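Local structure of ribonuclease P protein component 3 (Thermococcus kodakarensis KOD1, 3WYZ) at residues Lys52-Leu55 / Lys56-Gly60; Ala147-Tyr150 / Gly151-Gln154; Ser177-Ser181 / Arg182-Arg186. The protein probably forms part of ribonuclease P, the RNA-protein complex that generates mature tRNA molecules by cleaving the 5' ends of their precursors. All coordinates share one frame; numbering follows the deposited sequence.

Overall arrangement
Three local contacts follow one another along the chain, neither nesting nor crossing. Interaction 1 comes first, within helix 48-62, on the crossover between the parallel strands 33-41 and 65-70. Interaction 2 starts helix 149-168, which lies between strands 136-140 and 173-176; its centre is about 37 Å from that of interaction 1, on the opposite side of the chain's centre. Interaction 3 follows strand 173-176, closing the turn 181-184 in a loop whose serines S177 and S178 bond to strand 14-18. Its centre lies about 19 Å from that of interaction 2 and 22 Å from that of interaction 1.

Interaction 1 of 3, residues Lys52-Leu55 / Lys56-Gly60; sequences KEEL and KELRG
Four alpha-helical bonds, K56 N to K52 O, E57 N to E53 O, L58 N to E54 O and R59 N to L55 O, carry helix 48-62 through this stretch, the last of them 2.7 Å long. E53 and E57 run side by side, and E53 OE2 comes within 3.5 Å of E57 OE1, their carboxylate planes 53° apart. E54 adds a third acid, its OE1 4.1 Å from E57 OE1, while its CG touches L58 CD1 at 3.9 Å. On the inner side, L55 CD2 meets L58 CD1 at 4.2 Å, and both leucines reach V65 of the next strand. R59 folds back because its chain bends at chi2 and chi3, which places K56 CA 3.9 Å above one face of the guanidinium, over its centre. R59 CG and CD lie along L55 O (CD 3.4 Å), and the side chain touches V65 and K86. An alanine here keeps CB but is likely to leave the L55 carbonyl less shielded and a gap beside V65 and K86. The contact splits the helix chemically: leucines pack onto the sheet, while the three crowded acids probably repel one another and may hold a proton more readily than an isolated glutamate.

Interaction 2 of 3, residues Ala147-Tyr150 / Gly151-Gln154; sequences ANPY and GRAQ
N148 and G151 meet in a capping bond that starts helix 149-168. Among the hydrogen bonds, G151 N donates a hydrogen bond to N148 OD1 at 2.7 Å, almost straight at 169° and nearly in line with the side-chain C=O. N148 can reach because its CG stands between the backbone N and the carbonyl carbon (chi1 56°), which turns the amide oxygen back over the first turn. Regular backbone bonds follow: R152 N to N148 O at 2.8 Å, A153 N to P149 O, and Q154 N to Y150 O. R152 NH1 adds only a weak bond to A147 O, 3.5 Å long, with the oxygen at the edge of the guanidinium.

The remaining contacts are packing. P149 CA lies 3.8 Å above one face of the R152 guanidinium, offset toward its rim, and R152 CG lies 3.9 Å from A147 CB. Further along, Q154 passes over a face of Y150: its CG sits 4.0 Å from the ring centroid in a CH-pi contact, and the amide plane stacks only 14° from the ring plane. Glycine suits position 151, where a side-chain carbon would lie tight against both N148 OD1 and A147 CB.

An asparagine N-cap followed by proline in the first turn, where its missing N-H costs no helix bond, is a classic alpha-helix start.

Interaction 3 of 3, residues Ser177-Ser181 / Arg182-Arg186; sequences SSAES and RWEVR
E184 and E180 make the central contact: E180 N donates to E184 OE1 at 3.1 Å and 171°, the N-H coming from well above the carboxylate plane. E184 gets there on an extended chain with CG anti to the carbonyl carbon (chi1 -59°), so the acid reaches back over its own loop. The same residue closes the turn through its backbone, E184 N binding S181 O at 3.1 Å, and its CB packs against A179 CB at 3.7 Å. V185 CG2 meets that methyl from another quarter, also at 3.7 Å. The S181 hydroxyl faces the turn as well, taking a weak bond from W183 N to OG, while a water 2.7 Å from S181 OG donates to E184 OE2. Both carboxylate oxygens of E184 are therefore held.

One shell further out, R182 CG lies over the centre of one face of the W183 indole, and R186 NH1 donates to W183 O at 2.9 Å, the oxygen lying in the guanidinium plane. R182 itself pairs with E22, and V185 is seated against A23, A27 and W30 of helix 21-30. S142 OG adds a weak bond to E184 OE1, and E180 OE2 forms salt bridges with K39 and R19.

The turn 181-184, closed by the E184 N to S181 O bond, is a beta turn in the loop that leaves the C-terminal end of strand 173-176. S177 with E15 and S178 with D17 join the loop just before the turn to strand 14-18, and A179 bonds to R19, bridging the two outermost strands, consistent with the TIM barrel-like architecture.

Interaction 1 of 3, residues Lys52-Leu55 / Lys56-Gly60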
loop_
_atom_site.group_PDB
_atom_site.type_symbol
_atom_site.label_atom_id
_atom_site.label_comp_id
_atom_site.label_asym_id
_atom_site.label_seq_id
_atom_site.Cartn_x
_atom_site.Cartn_y
_atom_site.Cartn_z
ATOM N N LYS A 52 -12.315 13.835 -10.160
ATOM C CA LYS A 52 -12.572 14.671 -8.991
ATOM C C LYS A 52 -14.013 14.546 -8.492
ATOM O O LYS A 52 -14.257 14.605 -7.288
ATOM C CB LYS A 52 -12.243 16.133 -9.299
ATOM C CG LYS A 52 -10.754 16.415 -9.402
ATOM C CD LYS A 52 -10.486 17.884 -9.691
ATOM C CE LYS A 52 -9.027 18.247 -9.457
ATOM N NZ LYS A 52 -8.651 18.254 -8.014
ATOM N N GLU A 53 -14.959 14.375 -9.414
ATOM C CA GLU A 53 -16.364 14.157 -9.061
ATOM C C GLU A 53 -16.517 12.843 -8.306
ATOM O O GLU A 53 -17.281 12.757 -7.349
ATOM C CB GLU A 53 -17.243 14.151 -10.319
ATOM C CG GLU A 53 -18.750 14.133 -10.056
ATOM C CD GLU A 53 -19.329 12.736 -9.854
ATOM O OE1 GLU A 53 -18.881 11.787 -10.537
ATOM O OE2 GLU A 53 -20.248 12.584 -9.017
ATOM N N GLU A 54 -15.791 11.822 -8.751
ATOM C CA GLU A 54 -15.775 10.528 -8.081
ATOM C C GLU A 54 -15.113 10.636 -6.705
ATOM O O GLU A 54 -15.648 10.138 -5.717
ATOM C CB GLU A 54 -15.039 9.498 -8.940
ATOM C CG GLU A 54 -15.119 8.065 -8.429
ATOM C CD GLU A 54 -16.400 7.346 -8.816
ATOM O OE1 GLU A 54 -17.394 8.013 -9.183
ATOM O OE2 GLU A 54 -16.407 6.098 -8.745
ATOM N N LEU A 55 -13.954 11.288 -6.645
ATOM C CA LEU A 55 -13.226 11.436 -5.387
ATOM C C LEU A 55 -14.034 12.207 -4.343
ATOM O O LEU A 55 -14.002 11.871 -3.158
ATOM C CB LEU A 55 -11.866 12.105 -5.613
ATOM C CG LEU A 55 -10.806 11.260 -6.333
ATOM C CD1 LEU A 55 -9.595 12.116 -6.671
ATOM C CD2 LEU A 55 -10.386 10.050 -5.506
ATOM N N LYS A 56 -14.759 13.232 -4.782
ATOM C CA LYS A 56 -15.647 13.980 -3.899
ATOM C C LYS A 56 -16.731 13.066 -3.338
ATOM O O LYS A 56 -17.022 13.099 -2.144
ATOM C CB LYS A 56 -16.286 15.162 -4.640
ATOM C CG LYS A 56 -17.060 16.112 -3.733
ATOM C CD LYS A 56 -17.759 17.219 -4.510
ATOM C CE LYS A 56 -18.695 18.014 -3.608
ATOM N NZ LYS A 56 -19.231 19.234 -4.274
ATOM N N GLU A 57 -17.312 12.247 -4.210
ATOM C CA GLU A 57 -18.330 11.275 -3.813
ATOM C C GLU A 57 -17.745 10.214 -2.879
ATOM O O GLU A 57 -18.417 9.772 -1.946
ATOM C CB GLU A 57 -18.953 10.615 -5.052
ATOM C CG GLU A 57 -20.207 9.796 -4.770
ATOM C CD GLU A 57 -20.800 9.146 -6.018
ATOM O OE1 GLU A 57 -20.555 9.640 -7.145
ATOM O OE2 GLU A 57 -21.525 8.134 -5.867
ATOM N N LEU A 58 -16.500 9.812 -3.135
ATOM C CA LEU A 58 -15.792 8.852 -2.277
ATOM C C LEU A 58 -15.433 9.443 -0.914
ATOM O O LEU A 58 -15.591 8.782 0.113
ATOM C CB LEU A 58 -14.521 8.340 -2.966
ATOM C CG LEU A 58 -14.743 7.408 -4.160
ATOM C CD1 LEU A 58 -13.470 7.262 -4.973
ATOM C CD2 LEU A 58 -15.252 6.047 -3.702
ATOM N N ARG A 59 -14.953 10.681 -0.917
ATOM C CA ARG A 59 -14.615 11.390 0.317
ATOM C C ARG A 59 -15.839 11.590 1.207
ATOM O O ARG A 59 -15.748 11.452 2.422
ATOM C CB ARG A 59 -13.979 12.746 0.008
ATOM C CG ARG A 59 -12.469 12.707 -0.181
ATOM C CD ARG A 59 -11.994 13.732 -1.203
ATOM N NE ARG A 59 -12.671 15.024 -1.069
ATOM C CZ ARG A 59 -12.729 15.956 -2.022
ATOM N NH1 ARG A 59 -12.138 15.767 -3.199
ATOM N NH2 ARG A 59 -13.380 17.094 -1.794
ATOM N N GLY A 60 -16.975 11.914 0.598
ATOM C CA GLY A 60 -18.231 12.059 1.331
ATOM C C GLY A 60 -18.773 10.740 1.848
ATOM O O GLY A 60 -19.468 10.702 2.854
#

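Interaction 2 of 3, residues Ala147-Tyr150 / Gly151-Gln154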
loop_
_atom_site.group_PDB
_atom_site.type_symbol
_atom_site.label_atom_id
_atom_site.label_comp_id
_atom_site.label_asym_id
_atom_site.label_seq_id
_atom_site.Cartn_x
_atom_site.Cartn_y
_atom_site.Cartn_z
ATOM N N ALA A 147 -3.191 -18.077 -3.284
ATOM C CA ALA A 147 -2.014 -18.848 -3.698
ATOM C C ALA A 147 -1.912 -20.206 -3.011
ATOM O O ALA A 147 -2.407 -20.396 -1.900
ATOM C CB ALA A 147 -0.745 -18.042 -3.453
ATOM N N ASN A 148 -1.261 -21.144 -3.699
ATOM C CA ASN A 148 -0.948 -22.460 -3.135
ATOM C C ASN A 148 0.326 -22.368 -2.294
ATOM O O ASN A 148 1.004 -21.341 -2.336
ATOM C CB ASN A 148 -0.814 -23.515 -4.249
ATOM C CG ASN A 148 0.217 -23.146 -5.307
ATOM O OD1 ASN A 148 1.221 -22.491 -5.025
ATOM N ND2 ASN A 148 -0.028 -23.581 -6.538
ATOM N N PRO A 149 0.645 -23.422 -1.517
ATOM C CA PRO A 149 1.849 -23.432 -0.688
ATOM C C PRO A 149 3.142 -23.023 -1.401
ATOM O O PRO A 149 3.986 -22.359 -0.797
ATOM C CB PRO A 149 1.926 -24.884 -0.226
ATOM C CG PRO A 149 0.504 -25.287 -0.097
ATOM C CD PRO A 149 -0.249 -24.540 -1.166
ATOM N N TYR A 150 3.294 -23.408 -2.666
ATOM C CA TYR A 150 4.463 -23.005 -3.443
ATOM C C TYR A 150 4.454 -21.495 -3.661
ATOM O O TYR A 150 5.443 -20.813 -3.366
ATOM C CB TYR A 150 4.501 -23.714 -4.800
ATOM C CG TYR A 150 5.644 -23.259 -5.672
ATOM C CD1 TYR A 150 6.915 -23.796 -5.514
ATOM C CD2 TYR A 150 5.462 -22.282 -6.645
ATOM C CE1 TYR A 150 7.973 -23.376 -6.299
ATOM C CE2 TYR A 150 6.519 -21.852 -7.433
ATOM C CZ TYR A 150 7.771 -22.409 -7.257
ATOM O OH TYR A 150 8.832 -21.998 -8.030
ATOM N N GLY A 151 3.338 -20.989 -4.183
ATOM C CA GLY A 151 3.178 -19.561 -4.448
ATOM C C GLY A 151 3.310 -18.685 -3.213
ATOM O O GLY A 151 3.864 -17.593 -3.282
ATOM N N ARG A 152 2.805 -19.159 -2.079
ATOM C CA ARG A 152 2.932 -18.425 -0.819
ATOM C C ARG A 152 4.390 -18.337 -0.368
ATOM O O ARG A 152 4.830 -17.297 0.128
ATOM C CB ARG A 152 2.097 -19.067 0.286
ATOM C CG ARG A 152 0.597 -18.961 0.062
ATOM C CD ARG A 152 -0.178 -19.033 1.369
ATOM N NE ARG A 152 0.183 -20.199 2.172
ATOM C CZ ARG A 152 -0.335 -21.421 2.029
ATOM N NH1 ARG A 152 -1.259 -21.672 1.098
ATOM N NH2 ARG A 152 0.080 -22.399 2.828
ATOM N N ALA A 153 5.130 -19.428 -0.542
ATOM C CA ALA A 153 6.545 -19.464 -0.180
ATOM C C ALA A 153 7.389 -18.534 -1.056
ATOM O O ALA A 153 8.380 -17.983 -0.589
ATOM C CB ALA A 153 7.068 -20.889 -0.256
ATOM N N GLN A 154 7.000 -18.356 -2.317
ATOM C CA GLN A 154 7.706 -17.429 -3.207
ATOM C C GLN A 154 7.433 -15.988 -2.781
ATOM O O GLN A 154 8.351 -15.174 -2.681
ATOM C CB GLN A 154 7.278 -17.600 -4.668
ATOM C CG GLN A 154 7.278 -19.023 -5.209
ATOM C CD GLN A 154 8.482 -19.835 -4.778
ATOM O OE1 GLN A 154 8.353 -20.847 -4.063
ATOM N NE2 GLN A 154 9.662 -19.406 -5.210
#

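Interaction 3 of 3, residues Ser177-Ser181 / Arg182-Arg186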
loop_
_atom_site.group_PDB
_atom_site.type_symbol
_atom_site.label_atom_id
_atom_site.label_comp_id
_atom_site.label_asym_id
_atom_site.label_seq_id
_atom_site.Cartn_x
_atom_site.Cartn_y
_atom_site.Cartn_z
ATOM N N SER A 177 -4.279 -5.372 4.160
ATOM C CA SER A 177 -4.983 -6.470 3.513
ATOM C C SER A 177 -5.084 -6.259 2.008
ATOM O O SER A 177 -5.022 -7.226 1.243
ATOM C CB SER A 177 -6.390 -6.636 4.104
ATOM O OG SER A 177 -7.229 -5.537 3.765
ATOM N N SER A 178 -5.237 -5.003 1.587
ATOM C CA SER A 178 -5.539 -4.670 0.190
ATOM C C SER A 178 -6.761 -5.476 -0.249
ATOM O O SER A 178 -6.789 -6.030 -1.349
ATOM C CB SER A 178 -4.335 -4.944 -0.724
ATOM O OG SER A 178 -3.198 -4.206 -0.312
ATOM N N ALA A 179 -7.762 -5.535 0.630
ATOM C CA ALA A 179 -8.913 -6.420 0.459
ATOM C C ALA A 179 -9.831 -5.936 -0.651
ATOM O O ALA A 179 -10.158 -4.748 -0.727
ATOM C CB ALA A 179 -9.687 -6.543 1.760
ATOM N N GLU A 180 -10.216 -6.864 -1.523
ATOM C CA GLU A 180 -11.186 -6.589 -2.580
ATOM C C GLU A 180 -12.531 -7.253 -2.290
ATOM O O GLU A 180 -13.465 -7.147 -3.087
ATOM C CB GLU A 180 -10.625 -7.024 -3.936
ATOM C CG GLU A 180 -9.374 -6.236 -4.308
ATOM C CD GLU A 180 -8.927 -6.417 -5.746
ATOM O OE1 GLU A 180 -9.627 -7.107 -6.523
ATOM O OE2 GLU A 180 -7.863 -5.858 -6.097
ATOM N N SER A 181 -12.629 -7.923 -1.143
ATOM C CA SER A 181 -13.902 -8.455 -0.661
ATOM C C SER A 181 -13.878 -8.525 0.864
ATOM O O SER A 181 -12.810 -8.457 1.478
ATOM C CB SER A 181 -14.174 -9.849 -1.247
ATOM O OG SER A 181 -13.326 -10.831 -0.666
ATOM N N ARG A 182 -15.057 -8.680 1.461
ATOM C CA ARG A 182 -15.195 -8.753 2.917
ATOM C C ARG A 182 -14.401 -9.911 3.527
ATOM O O ARG A 182 -14.025 -9.869 4.701
ATOM C CB ARG A 182 -16.679 -8.879 3.304
ATOM C CG ARG A 182 -17.313 -10.215 2.941
ATOM C CD ARG A 182 -18.832 -10.169 3.002
ATOM N NE ARG A 182 -19.330 -9.438 4.170
ATOM C CZ ARG A 182 -19.366 -9.912 5.411
ATOM N NH1 ARG A 182 -18.931 -11.137 5.694
ATOM N NH2 ARG A 182 -19.837 -9.147 6.389
ATOM N N TRP A 183 -14.150 -10.937 2.716
ATOM C CA TRP A 183 -13.460 -12.144 3.159
ATOM C C TRP A 183 -11.953 -11.945 3.335
ATOM O O TRP A 183 -11.322 -12.644 4.130
ATOM C CB TRP A 183 -13.725 -13.279 2.161
ATOM C CG TRP A 183 -15.187 -13.446 1.850
ATOM C CD1 TRP A 183 -15.802 -13.250 0.642
ATOM C CD2 TRP A 183 -16.220 -13.805 2.772
ATOM N NE1 TRP A 183 -17.151 -13.478 0.755
ATOM C CE2 TRP A 183 -17.436 -13.821 2.050
ATOM C CE3 TRP A 183 -16.237 -14.119 4.137
ATOM C CZ2 TRP A 183 -18.655 -14.142 2.649
ATOM C CZ3 TRP A 183 -17.452 -14.436 4.732
ATOM C CH2 TRP A 183 -18.640 -14.445 3.987
ATOM N N GLU A 184 -11.387 -10.991 2.597
ATOM C CA GLU A 184 -9.947 -10.723 2.629
ATOM C C GLU A 184 -9.517 -9.745 3.736
ATOM O O GLU A 184 -8.324 -9.503 3.912
ATOM C CB GLU A 184 -9.488 -10.198 1.266
ATOM C CG GLU A 184 -9.759 -11.162 0.120
ATOM C CD GLU A 184 -9.209 -10.681 -1.206
ATOM O OE1 GLU A 184 -8.718 -9.534 -1.282
ATOM O OE2 GLU A 184 -9.267 -11.453 -2.186
ATOM N N VAL A 185 -10.477 -9.189 4.474
ATOM C CA VAL A 185 -10.171 -8.299 5.592
ATOM C C VAL A 185 -9.744 -9.131 6.800
ATOM O O VAL A 185 -10.431 -10.070 7.180
ATOM C CB VAL A 185 -11.391 -7.431 5.979
ATOM C CG1 VAL A 185 -11.045 -6.457 7.094
ATOM C CG2 VAL A 185 -11.904 -6.662 4.768
ATOM N N ARG A 186 -8.610 -8.775 7.398
ATOM C CA ARG A 186 -8.109 -9.445 8.599
ATOM C C ARG A 186 -7.831 -8.405 9.683
ATOM O O ARG A 186 -7.494 -7.260 9.389
ATOM C CB ARG A 186 -6.822 -10.215 8.295
ATOM C CG ARG A 186 -6.919 -11.249 7.179
ATOM C CD ARG A 186 -7.572 -12.558 7.608
ATOM N NE ARG A 186 -8.885 -12.755 6.988
ATOM C CZ ARG A 186 -10.026 -12.995 7.639
ATOM N NH1 ARG A 186 -11.148 -13.150 6.943
ATOM N NH2 ARG A 186 -10.069 -13.089 8.971
HETATM O O HOH W 1 -12.089 -12.657 -2.244
#